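Local coordinates for replicase polyprotein 1a (Avian infectious bronchitis virus, PDB 3LD1) that is cut into the viral non-structural proteins, represented here by part of nsp2, whose function is not established, at residues Q49-F52 with G57-L60; A18-T23 with F34-K39; F260-A265 with K308-V313; Y328-K331 with F336-A339. The protein carries 3 engineered substitutions. All coordinates share one frame; numbering follows the deposited sequence.

In the fold
The four contacts fall into two pairs at opposite ends of an elongated chain, and they illustrate how local contacts build separate parts of one protein. Along the sequence contact 2 comes first, then contacts 1, 3 and 4. Contacts 1 and 2 have centres about 12 Å apart and touch through F52; helix 30-46 leads into strand 50-54 of the four-stranded mixed sheet holding contact 1. Contacts 3 and 4, also about 12 Å apart between centres, meet at F330; contact 4 lies in the six-stranded sheet, whose strand 302-308 leads into a loop of contact 3. Between the pairs nothing touches, contacts 1 and 4 having centres about 66 Å apart, and each belongs to its own part of the chain.

Contact 1: residues Q49-F52 with G57-L60; sequences QFKF and GLFL
Near the turn of the hairpin made by strands 50-54 and 57-64, the carbonyl of G57 passes close to that of F52 without bonding, in a clear case of main-chain pairing setting a register that side chains then dress. The G57 oxygen accepts a hydrogen bond from T54 OG1, and the phi of 85° brings no beta carbon up against the preceding carbonyl, because glycine has none. L58 comes next. Its CG lies anti to the backbone N (chi1 171°), which swings CD1 over to the first strand, 3.8 Å from K51 CB. F59 forms the antiparallel hydrogen-bonded pair with F52: F52 N gives a bond of 2.7 Å to F59 O, and F59 N one of 3.0 Å to F52 O. Both rings leave by the same face but diverge, F52 toward F40 and F59 toward F89. L60 closes the walk as the non-hydrogen-bonded partner of K51. The two side chains run alongside each other in the same direction, with L60 CD2 4.0 Å from K51 CG. The other methyl, L60 CD1, packs 3.8 Å from Q49 NE2, while L60 CA makes a CA-H...O contact of 3.5 Å with F50 O. The chemistry thus divides by face: aromatic rings go to the one that F52 and F59 share, while on the other the leucines cover the aliphatic stem of exposed K51, a lysine serving here through its methylenes.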
loop_
_atom_site.group_PDB
_atom_site.type_symbol
_atom_site.label_atom_id
_atom_site.label_comp_id
_atom_site.label_asym_id
_atom_site.label_seq_id
_atom_site.Cartn_x
_atom_site.Cartn_y
_atom_site.Cartn_z
ATOM N N GLN A 49 0.913 -31.323 -15.539
ATOM C CA GLN A 49 1.672 -30.690 -16.542
ATOM C C GLN A 49 1.196 -29.266 -16.778
ATOM O O GLN A 49 0.021 -28.969 -16.619
ATOM C CB GLN A 49 1.527 -31.492 -17.785
ATOM C CG GLN A 49 2.394 -30.958 -18.888
ATOM C CD GLN A 49 1.998 -31.542 -20.221
ATOM O OE1 GLN A 49 2.117 -32.740 -20.416
ATOM N NE2 GLN A 49 1.472 -30.703 -21.123
ATOM N N PHE A 50 2.113 -28.378 -17.116
ATOM C CA PHE A 50 1.764 -27.013 -17.445
ATOM C C PHE A 50 2.965 -26.406 -18.169
ATOM O O PHE A 50 4.086 -26.963 -18.141
ATOM C CB PHE A 50 1.464 -26.229 -16.184
ATOM C CG PHE A 50 2.692 -25.915 -15.322
ATOM C CD1 PHE A 50 3.174 -26.852 -14.372
ATOM C CD2 PHE A 50 3.324 -24.675 -15.414
ATOM C CE1 PHE A 50 4.323 -26.564 -13.536
ATOM C CE2 PHE A 50 4.474 -24.345 -14.614
ATOM C CZ PHE A 50 4.978 -25.278 -13.667
ATOM N N LYS A 51 2.739 -25.266 -18.805
ATOM C CA LYS A 51 3.714 -24.675 -19.672
ATOM C C LYS A 51 4.633 -23.696 -18.961
ATOM O O LYS A 51 4.212 -23.031 -18.037
ATOM C CB LYS A 51 2.989 -23.860 -20.721
ATOM C CG LYS A 51 2.328 -24.693 -21.847
ATOM C CD LYS A 51 1.669 -23.670 -22.863
ATOM C CE LYS A 51 0.645 -24.370 -23.760
ATOM N NZ LYS A 51 0.991 -23.900 -25.130
ATOM N N PHE A 52 5.854 -23.520 -19.456
ATOM C CA PHE A 52 6.738 -22.536 -18.913
ATOM C C PHE A 52 7.469 -21.809 -20.050
ATOM O O PHE A 52 8.411 -22.312 -20.629
ATOM C CB PHE A 52 7.650 -23.248 -17.914
ATOM C CG PHE A 52 8.633 -22.363 -17.190
ATOM C CD1 PHE A 52 8.315 -21.035 -16.832
ATOM C CD2 PHE A 52 9.918 -22.879 -16.855
ATOM C CE1 PHE A 52 9.282 -20.202 -16.132
ATOM C CE2 PHE A 52 10.893 -22.055 -16.185
ATOM C CZ PHE A 52 10.564 -20.722 -15.816
ATOM N N GLY A 57 13.006 -20.655 -24.942
ATOM C CA GLY A 57 11.788 -21.232 -25.556
ATOM C C GLY A 57 10.890 -21.973 -24.560
ATOM O O GLY A 57 11.142 -21.992 -23.330
ATOM N N LEU A 58 9.822 -22.565 -25.084
ATOM C CA LEU A 58 8.727 -23.051 -24.279
ATOM C C LEU A 58 9.128 -24.411 -23.711
ATOM O O LEU A 58 9.548 -25.275 -24.474
ATOM C CB LEU A 58 7.494 -23.211 -25.167
ATOM C CG LEU A 58 6.241 -23.917 -24.610
ATOM C CD1 LEU A 58 5.783 -23.299 -23.269
ATOM C CD2 LEU A 58 5.098 -23.819 -25.630
ATOM N N PHE A 59 9.037 -24.627 -22.396
ATOM C CA PHE A 59 9.149 -26.029 -21.932
ATOM C C PHE A 59 7.874 -26.373 -21.253
ATOM O O PHE A 59 7.062 -25.481 -20.914
ATOM C CB PHE A 59 10.319 -26.325 -20.977
ATOM C CG PHE A 59 11.705 -26.091 -21.578
ATOM C CD1 PHE A 59 12.536 -27.161 -21.868
ATOM C CD2 PHE A 59 12.196 -24.784 -21.793
ATOM C CE1 PHE A 59 13.832 -26.932 -22.387
ATOM C CE2 PHE A 59 13.468 -24.541 -22.311
ATOM C CZ PHE A 59 14.297 -25.611 -22.609
ATOM N N LEU A 60 7.700 -27.667 -21.060
ATOM C CA LEU A 60 6.614 -28.147 -20.243
ATOM C C LEU A 60 7.211 -28.729 -18.948
ATOM O O LEU A 60 8.215 -29.492 -19.021
ATOM C CB LEU A 60 5.849 -29.230 -20.990
ATOM C CG LEU A 60 5.510 -29.017 -22.477
ATOM C CD1 LEU A 60 4.715 -30.265 -22.955
ATOM C CD2 LEU A 60 4.795 -27.661 -22.809
#

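Contact 2: residues A18-T23 with F34-K39; sequences ALFFYT and FAVRQK
F20 and R37 bury most of the surface in this contact, and they show how an arginine can pack as a hydrocarbon while its charge is settled elsewhere. R37 CD sits over the middle of the F20 ring, 3.4 Å from the ring centroid and only 12° off the ring normal, a well-formed CH-pi contact. The bend at chi2 (58°) lays the rest of the arginine across the phenylalanine, so that the guanidinium, its plane 23° from that of the ring, covers F20 CB and CG; R37 NH1 is 3.8 Å from F20 CD2. Held in this way, the guanidinium still uses its nitrogens: NE makes a salt bridge with D41 and NH2 another with D17, which probably compensates its charge in a buried place. V36, one residue earlier on the helix, approaches from a different direction, with CG1 at the ring edge 4.1 Å from F20 CZ. On the ring face opposite R37 lies T23 CG2, brought back by the type I turn from F20 to T23, in which T23 N bonds to F20 O at 3.0 Å. The contact therefore joins the C-terminal end of helix 13-20 to the middle of helix 30-46. Around it, W133 of helix 128-134 meets F20 edge-to-face and also touches V36, F40 adds another ring, and F52 of strand 50-54 packs against L19 and T23.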
loop_
_atom_site.group_PDB
_atom_site.type_symbol
_atom_site.label_atom_id
_atom_site.label_comp_id
_atom_site.label_asym_id
_atom_site.label_seq_id
_atom_site.Cartn_x
_atom_site.Cartn_y
_atom_site.Cartn_z
ATOM N N ALA A 18 16.322 -20.591 -9.191
ATOM C CA ALA A 18 17.108 -20.619 -10.437
ATOM C C ALA A 18 16.236 -21.121 -11.562
ATOM O O ALA A 18 16.305 -20.575 -12.651
ATOM C CB ALA A 18 18.317 -21.442 -10.327
ATOM N N LEU A 19 15.455 -22.182 -11.316
ATOM C CA LEU A 19 14.520 -22.700 -12.342
ATOM C C LEU A 19 13.639 -21.524 -12.754
ATOM O O LEU A 19 13.739 -21.048 -13.865
ATOM C CB LEU A 19 13.656 -23.806 -11.785
ATOM C CG LEU A 19 12.481 -24.322 -12.635
ATOM C CD1 LEU A 19 12.943 -24.779 -14.026
ATOM C CD2 LEU A 19 11.761 -25.465 -11.868
ATOM N N PHE A 20 12.833 -20.984 -11.847
ATOM C CA PHE A 20 11.959 -19.869 -12.240
ATOM C C PHE A 20 12.669 -18.705 -13.000
ATOM O O PHE A 20 12.090 -18.034 -13.858
ATOM C CB PHE A 20 11.186 -19.275 -11.032
ATOM C CG PHE A 20 10.174 -18.178 -11.440
ATOM C CD1 PHE A 20 8.978 -18.523 -12.088
ATOM C CD2 PHE A 20 10.455 -16.819 -11.204
ATOM C CE1 PHE A 20 8.064 -17.499 -12.464
ATOM C CE2 PHE A 20 9.552 -15.790 -11.534
ATOM C CZ PHE A 20 8.371 -16.100 -12.191
ATOM N N PHE A 21 13.923 -18.448 -12.680
ATOM C CA PHE A 21 14.563 -17.311 -13.296
ATOM C C PHE A 21 14.939 -17.465 -14.777
ATOM O O PHE A 21 15.656 -16.613 -15.340
ATOM C CB PHE A 21 15.774 -16.987 -12.471
ATOM C CG PHE A 21 15.445 -16.299 -11.212
ATOM C CD1 PHE A 21 14.214 -15.628 -11.078
ATOM C CD2 PHE A 21 16.390 -16.236 -10.158
ATOM C CE1 PHE A 21 13.916 -14.954 -9.867
ATOM C CE2 PHE A 21 16.087 -15.577 -8.938
ATOM C CZ PHE A 21 14.866 -14.947 -8.800
ATOM N N TYR A 22 14.489 -18.552 -15.408
ATOM C CA TYR A 22 14.612 -18.700 -16.860
ATOM C C TYR A 22 13.477 -18.005 -17.561
ATOM O O TYR A 22 13.503 -17.904 -18.784
ATOM C CB TYR A 22 14.586 -20.167 -17.270
ATOM C CG TYR A 22 15.913 -20.831 -17.156
ATOM C CD1 TYR A 22 16.638 -21.199 -18.330
ATOM C CD2 TYR A 22 16.463 -21.146 -15.879
ATOM C CE1 TYR A 22 17.945 -21.847 -18.222
ATOM C CE2 TYR A 22 17.732 -21.791 -15.774
ATOM C CZ TYR A 22 18.452 -22.105 -16.977
ATOM O OH TYR A 22 19.637 -22.679 -16.925
ATOM N N THR A 23 12.484 -17.541 -16.788
ATOM C CA THR A 23 11.240 -16.982 -17.315
ATOM C C THR A 23 11.514 -15.840 -18.304
ATOM O O THR A 23 12.546 -15.123 -18.189
ATOM C CB THR A 23 10.329 -16.453 -16.198
ATOM O OG1 THR A 23 9.037 -16.161 -16.754
ATOM C CG2 THR A 23 10.927 -15.188 -15.575
ATOM N N PHE A 34 4.797 -10.431 -8.616
ATOM C CA PHE A 34 4.346 -11.286 -7.552
ATOM C C PHE A 34 3.275 -12.235 -8.117
ATOM O O PHE A 34 3.244 -13.432 -7.811
ATOM C CB PHE A 34 3.756 -10.403 -6.430
ATOM C CG PHE A 34 2.986 -11.153 -5.376
ATOM C CD1 PHE A 34 3.634 -11.650 -4.261
ATOM C CD2 PHE A 34 1.618 -11.337 -5.495
ATOM C CE1 PHE A 34 2.959 -12.361 -3.214
ATOM C CE2 PHE A 34 0.891 -12.014 -4.459
ATOM C CZ PHE A 34 1.588 -12.530 -3.292
ATOM N N ALA A 35 2.376 -11.689 -8.932
ATOM C CA ALA A 35 1.315 -12.534 -9.505
ATOM C C ALA A 35 1.884 -13.720 -10.342
ATOM O O ALA A 35 1.481 -14.919 -10.148
ATOM C CB ALA A 35 0.269 -11.669 -10.295
ATOM N N VAL A 36 2.858 -13.406 -11.190
ATOM C CA VAL A 36 3.487 -14.405 -12.057
ATOM C C VAL A 36 4.240 -15.506 -11.253
ATOM O O VAL A 36 4.099 -16.713 -11.549
ATOM C CB VAL A 36 4.458 -13.764 -13.088
ATOM C CG1 VAL A 36 4.950 -14.790 -14.017
ATOM C CG2 VAL A 36 3.778 -12.573 -13.893
ATOM N N ARG A 37 5.011 -15.120 -10.233
ATOM C CA ARG A 37 5.766 -16.106 -9.486
ATOM C C ARG A 37 4.787 -16.934 -8.639
ATOM O O ARG A 37 4.930 -18.142 -8.496
ATOM C CB ARG A 37 6.860 -15.414 -8.653
ATOM C CG ARG A 37 7.705 -16.344 -7.741
ATOM C CD ARG A 37 8.379 -17.403 -8.557
ATOM N NE ARG A 37 9.017 -18.528 -7.800
ATOM C CZ ARG A 37 10.250 -18.414 -7.333
ATOM N NH1 ARG A 37 10.871 -17.246 -7.478
ATOM N NH2 ARG A 37 10.828 -19.416 -6.707
ATOM N N GLN A 38 3.753 -16.296 -8.120
ATOM C CA GLN A 38 2.768 -17.053 -7.332
ATOM C C GLN A 38 2.068 -18.111 -8.209
ATOM O O GLN A 38 1.987 -19.269 -7.826
ATOM C CB GLN A 38 1.793 -16.104 -6.583
ATOM C CG GLN A 38 0.382 -16.689 -6.426
ATOM C CD GLN A 38 -0.692 -15.579 -6.127
ATOM O OE1 GLN A 38 -0.773 -14.998 -5.009
ATOM N NE2 GLN A 38 -1.510 -15.277 -7.159
ATOM N N LYS A 39 1.616 -17.735 -9.402
ATOM C CA LYS A 39 0.985 -18.737 -10.343
ATOM C C LYS A 39 1.922 -19.911 -10.633
ATOM O O LYS A 39 1.550 -21.102 -10.747
ATOM C CB LYS A 39 0.654 -18.043 -11.672
ATOM C CG LYS A 39 -0.047 -18.883 -12.727
ATOM C CD LYS A 39 -0.565 -17.949 -13.897
ATOM C CE LYS A 39 -1.340 -18.800 -14.911
ATOM N NZ LYS A 39 -2.585 -18.054 -15.393
#

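Contact 3: residues F260-A265 with K308-V313; sequences FFREAA and KAEIPV
R262 of one loop reaches E310 of another, an instance of a single salt bridge spanning backbones that stay 11.6 Å apart at their nearest CA atoms, those of R262 and E310. The CB of R262 already points toward the other loop. CG and CD then carry the chain on through bends at chi2 and chi3, both near 107° and away from the staggered positions. NE lies 6.8 Å from the like-charged K308 NZ, without contact. Past CZ the guanidinium divides: NH1 gives a weak hydrogen bond to H348 O, and NH2 meets the carboxylate. E310 OE1 lies 3.3 Å from NH2 at the guanidinium edge, near its plane, and E310 OE2 is farther from NH2 at 3.8 Å, so one oxygen carries the salt bridge. The two flat groups are almost coplanar, 8° apart. At the root of the arginine, R262 N is hydrogen-bonded to D349 OD2. The loops themselves follow strand 258-260 of the four-stranded antiparallel sheet and strand 302-308 of the six-stranded one, and strand 345-355 touches both, through D349 and H348 on one side and V350 and H351 on the other.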
loop_
_atom_site.group_PDB
_atom_site.type_symbol
_atom_site.label_atom_id
_atom_site.label_comp_id
_atom_site.label_asym_id
_atom_site.label_seq_id
_atom_site.Cartn_x
_atom_site.Cartn_y
_atom_site.Cartn_z
ATOM N N PHE A 260 -10.200 17.755 10.282
ATOM C CA PHE A 260 -10.338 16.413 9.849
ATOM C C PHE A 260 -11.656 15.883 10.342
ATOM O O PHE A 260 -11.786 15.533 11.522
ATOM C CB PHE A 260 -9.189 15.592 10.443
ATOM C CG PHE A 260 -7.873 15.874 9.799
ATOM C CD1 PHE A 260 -7.068 16.893 10.246
ATOM C CD2 PHE A 260 -7.438 15.118 8.719
ATOM C CE1 PHE A 260 -5.847 17.174 9.606
ATOM C CE2 PHE A 260 -6.228 15.398 8.052
ATOM C CZ PHE A 260 -5.428 16.413 8.491
ATOM N N PHE A 261 -12.611 15.838 9.407
ATOM C CA PHE A 261 -13.977 15.514 9.652
ATOM C C PHE A 261 -14.154 14.034 9.407
ATOM O O PHE A 261 -13.178 13.331 9.180
ATOM C CB PHE A 261 -14.784 16.349 8.700
ATOM C CG PHE A 261 -15.045 17.752 9.207
ATOM C CD1 PHE A 261 -14.421 18.838 8.640
ATOM C CD2 PHE A 261 -15.897 17.969 10.314
ATOM C CE1 PHE A 261 -14.634 20.131 9.146
ATOM C CE2 PHE A 261 -16.103 19.231 10.801
ATOM C CZ PHE A 261 -15.446 20.318 10.218
ATOM N N ARG A 262 -15.380 13.513 9.464
ATOM C CA ARG A 262 -15.542 12.017 9.420
ATOM C C ARG A 262 -14.731 11.419 8.297
ATOM O O ARG A 262 -14.013 10.486 8.485
ATOM C CB ARG A 262 -17.018 11.569 9.282
ATOM C CG ARG A 262 -17.631 10.881 10.512
ATOM C CD ARG A 262 -18.617 11.771 11.232
ATOM N NE ARG A 262 -20.062 11.441 11.093
ATOM C CZ ARG A 262 -20.866 11.832 10.092
ATOM N NH1 ARG A 262 -20.385 12.527 9.030
ATOM N NH2 ARG A 262 -22.170 11.499 10.127
ATOM N N GLU A 263 -14.827 12.042 7.139
ATOM C CA GLU A 263 -14.476 11.445 5.873
ATOM C C GLU A 263 -13.767 12.375 4.979
ATOM O O GLU A 263 -13.679 12.069 3.837
ATOM C CB GLU A 263 -15.753 11.045 5.139
ATOM C CG GLU A 263 -16.362 9.762 5.638
ATOM C CD GLU A 263 -17.834 9.659 5.213
ATOM O OE1 GLU A 263 -18.270 8.512 4.845
ATOM O OE2 GLU A 263 -18.536 10.744 5.241
ATOM N N ALA A 264 -13.266 13.508 5.468
ATOM C CA ALA A 264 -12.558 14.467 4.616
ATOM C C ALA A 264 -11.662 15.390 5.421
ATOM O O ALA A 264 -11.929 15.649 6.616
ATOM C CB ALA A 264 -13.545 15.324 3.805
ATOM N N ALA A 265 -10.620 15.905 4.755
ATOM C CA ALA A 265 -9.764 16.889 5.340
ATOM C C ALA A 265 -9.930 18.179 4.608
ATOM O O ALA A 265 -9.911 18.180 3.355
ATOM C CB ALA A 265 -8.352 16.492 5.229
ATOM N N LYS A 308 -25.639 15.959 16.630
ATOM C CA LYS A 308 -25.503 15.351 15.299
ATOM C C LYS A 308 -26.795 14.668 14.861
ATOM O O LYS A 308 -27.589 14.241 15.707
ATOM C CB LYS A 308 -24.339 14.344 15.315
ATOM C CG LYS A 308 -22.988 15.024 15.518
ATOM C CD LYS A 308 -21.908 14.185 16.209
ATOM C CE LYS A 308 -20.808 15.179 16.652
ATOM N NZ LYS A 308 -19.512 14.590 17.109
ATOM N N ALA A 309 -27.009 14.529 13.556
ATOM C CA ALA A 309 -28.284 13.974 13.053
ATOM C C ALA A 309 -28.185 12.655 12.325
ATOM O O ALA A 309 -29.104 11.788 12.408
ATOM C CB ALA A 309 -29.063 14.989 12.174
ATOM N N GLU A 310 -27.106 12.472 11.588
ATOM C CA GLU A 310 -27.009 11.196 10.896
ATOM C C GLU A 310 -28.161 11.130 9.937
ATOM O O GLU A 310 -29.040 10.272 10.096
ATOM C CB GLU A 310 -27.175 10.014 11.886
ATOM C CG GLU A 310 -26.544 8.778 11.383
ATOM C CD GLU A 310 -25.115 9.075 10.991
ATOM O OE1 GLU A 310 -24.912 9.696 9.905
ATOM O OE2 GLU A 310 -24.198 8.741 11.787
ATOM N N ILE A 311 -28.190 12.049 8.973
ATOM C CA ILE A 311 -29.207 11.996 7.931
ATOM C C ILE A 311 -28.608 12.547 6.655
ATOM O O ILE A 311 -27.610 13.297 6.697
ATOM C CB ILE A 311 -30.552 12.767 8.284
ATOM C CG1 ILE A 311 -30.337 14.257 8.437
ATOM C CG2 ILE A 311 -31.260 12.209 9.510
ATOM C CD1 ILE A 311 -30.724 14.931 7.226
ATOM N N PRO A 312 -29.212 12.169 5.526
ATOM C CA PRO A 312 -28.889 12.687 4.217
ATOM C C PRO A 312 -28.753 14.214 4.157
ATOM O O PRO A 312 -29.614 14.977 4.652
ATOM C CB PRO A 312 -30.066 12.208 3.363
ATOM C CG PRO A 312 -30.410 10.863 3.961
ATOM C CD PRO A 312 -30.246 11.115 5.453
ATOM N N VAL A 313 -27.640 14.635 3.576
ATOM C CA VAL A 313 -27.514 15.979 3.190
ATOM C C VAL A 313 -28.447 16.295 1.993
ATOM O O VAL A 313 -28.363 15.646 0.974
ATOM C CB VAL A 313 -26.060 16.281 2.847
ATOM C CG1 VAL A 313 -25.944 17.691 2.231
ATOM C CG2 VAL A 313 -25.189 16.132 4.116
#

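Contact 4: residues Y328-K331 with F336-A339; sequences YVFK and FYAA
A beta hairpin of strands 325-332 and 335-342 frames this contact, and it exemplifies regular antiparallel pairing with a CH-pi contact on each face. Y328 and F330 are the hydrogen-bonded partners of A339 and Y337. Within the second pair, Y337 N gives a 2.6 Å bond to F330 O, and F330 N returns one of 2.8 Å to Y337 O. The Y328 and A339 backbones exchange two bonds likewise. On the face of these four residues, F330 turns its CG between backbone N and carbonyl carbon (chi1 63°), which brings the ring across to the partner strand. There Y337 CB lies over one face, 3.8 Å from the F330 ring centroid; the two rings, their planes at 29°, are slid apart and barely overlap. The other face carries the second CH-pi contact: K331 CG sits over the F336 ring, 3.8 Å from its centroid, with the rest of the lysine extended beyond. V329 CG2 meets A338 CB there at 4.1 Å. Both strands belong to the six-stranded sheet, 325-332 flanked by 316-322 and 335-342 by 345-355. V329 touches W318 of strand 316-322 and L302 of strand 302-308, and F336 and A338 touch C353 of strand 345-355, while Y328 OH bonds to E314 O in the loop ahead of 316-322.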
loop_
_atom_site.group_PDB
_atom_site.type_symbol
_atom_site.label_atom_id
_atom_site.label_comp_id
_atom_site.label_asym_id
_atom_site.label_seq_id
_atom_site.Cartn_x
_atom_site.Cartn_y
_atom_site.Cartn_z
ATOM N N TYR A 328 -22.976 25.064 5.386
ATOM C CA TYR A 328 -24.105 24.758 4.550
ATOM C C TYR A 328 -25.196 24.401 5.505
ATOM O O TYR A 328 -24.979 23.712 6.526
ATOM C CB TYR A 328 -23.819 23.514 3.768
ATOM C CG TYR A 328 -24.943 23.055 2.861
ATOM C CD1 TYR A 328 -25.245 23.764 1.682
ATOM C CD2 TYR A 328 -25.701 21.887 3.169
ATOM C CE1 TYR A 328 -26.269 23.337 0.857
ATOM C CE2 TYR A 328 -26.720 21.450 2.340
ATOM C CZ TYR A 328 -27.005 22.174 1.180
ATOM O OH TYR A 328 -27.994 21.752 0.310
ATOM N N VAL A 329 -26.396 24.804 5.123
ATOM C CA VAL A 329 -27.526 24.731 5.985
ATOM C C VAL A 329 -28.678 24.263 5.057
ATOM O O VAL A 329 -28.839 24.741 3.923
ATOM C CB VAL A 329 -27.621 26.135 6.663
ATOM C CG1 VAL A 329 -28.577 27.113 5.995
ATOM C CG2 VAL A 329 -27.792 26.041 8.049
ATOM N N PHE A 330 -29.448 23.283 5.515
ATOM C CA PHE A 330 -30.564 22.799 4.759
ATOM C C PHE A 330 -31.752 22.481 5.656
ATOM O O PHE A 330 -31.574 22.251 6.824
ATOM C CB PHE A 330 -30.157 21.575 3.938
ATOM C CG PHE A 330 -29.731 20.374 4.735
ATOM C CD1 PHE A 330 -28.426 20.239 5.160
ATOM C CD2 PHE A 330 -30.617 19.326 4.960
ATOM C CE1 PHE A 330 -28.000 19.082 5.829
ATOM C CE2 PHE A 330 -30.224 18.140 5.629
ATOM C CZ PHE A 330 -28.919 18.033 6.075
ATOM N N LYS A 331 -32.954 22.457 5.062
ATOM C CA LYS A 331 -34.245 22.134 5.695
ATOM C C LYS A 331 -34.722 20.701 5.315
ATOM O O LYS A 331 -34.598 20.261 4.184
ATOM C CB LYS A 331 -35.274 23.173 5.229
ATOM C CG LYS A 331 -36.467 23.429 6.166
ATOM C CD LYS A 331 -37.583 24.311 5.529
ATOM C CE LYS A 331 -38.827 24.417 6.519
ATOM N NZ LYS A 331 -40.053 25.048 5.939
ATOM N N PHE A 336 -34.267 22.031 10.530
ATOM C CA PHE A 336 -33.081 22.516 9.869
ATOM C C PHE A 336 -31.834 21.821 10.275
ATOM O O PHE A 336 -31.687 21.332 11.394
ATOM C CB PHE A 336 -32.896 23.977 10.135
ATOM C CG PHE A 336 -33.812 24.853 9.359
ATOM C CD1 PHE A 336 -35.008 25.323 9.935
ATOM C CD2 PHE A 336 -33.504 25.212 8.054
ATOM C CE1 PHE A 336 -35.902 26.168 9.211
ATOM C CE2 PHE A 336 -34.400 26.052 7.280
ATOM C CZ PHE A 336 -35.600 26.542 7.865
ATOM N N TYR A 337 -30.894 21.835 9.346
ATOM C CA TYR A 337 -29.595 21.289 9.628
ATOM C C TYR A 337 -28.395 22.067 9.059
ATOM O O TYR A 337 -28.524 22.874 8.135
ATOM C CB TYR A 337 -29.563 19.871 9.168
ATOM C CG TYR A 337 -30.674 19.075 9.716
ATOM C CD1 TYR A 337 -31.895 18.998 9.030
ATOM C CD2 TYR A 337 -30.517 18.334 10.900
ATOM C CE1 TYR A 337 -32.929 18.202 9.497
ATOM C CE2 TYR A 337 -31.544 17.548 11.368
ATOM C CZ TYR A 337 -32.741 17.486 10.646
ATOM O OH TYR A 337 -33.794 16.721 11.084
ATOM N N ALA A 338 -27.233 21.818 9.655
ATOM C CA ALA A 338 -26.025 22.448 9.160
ATOM C C ALA A 338 -24.961 21.402 8.856
ATOM O O ALA A 338 -24.923 20.300 9.495
ATOM C CB ALA A 338 -25.491 23.438 10.166
ATOM N N ALA A 339 -24.074 21.766 7.916
ATOM C CA ALA A 339 -22.972 20.884 7.547
ATOM C C ALA A 339 -21.727 21.650 7.120
ATOM O O ALA A 339 -21.811 22.871 6.733
ATOM C CB ALA A 339 -23.392 19.917 6.473
#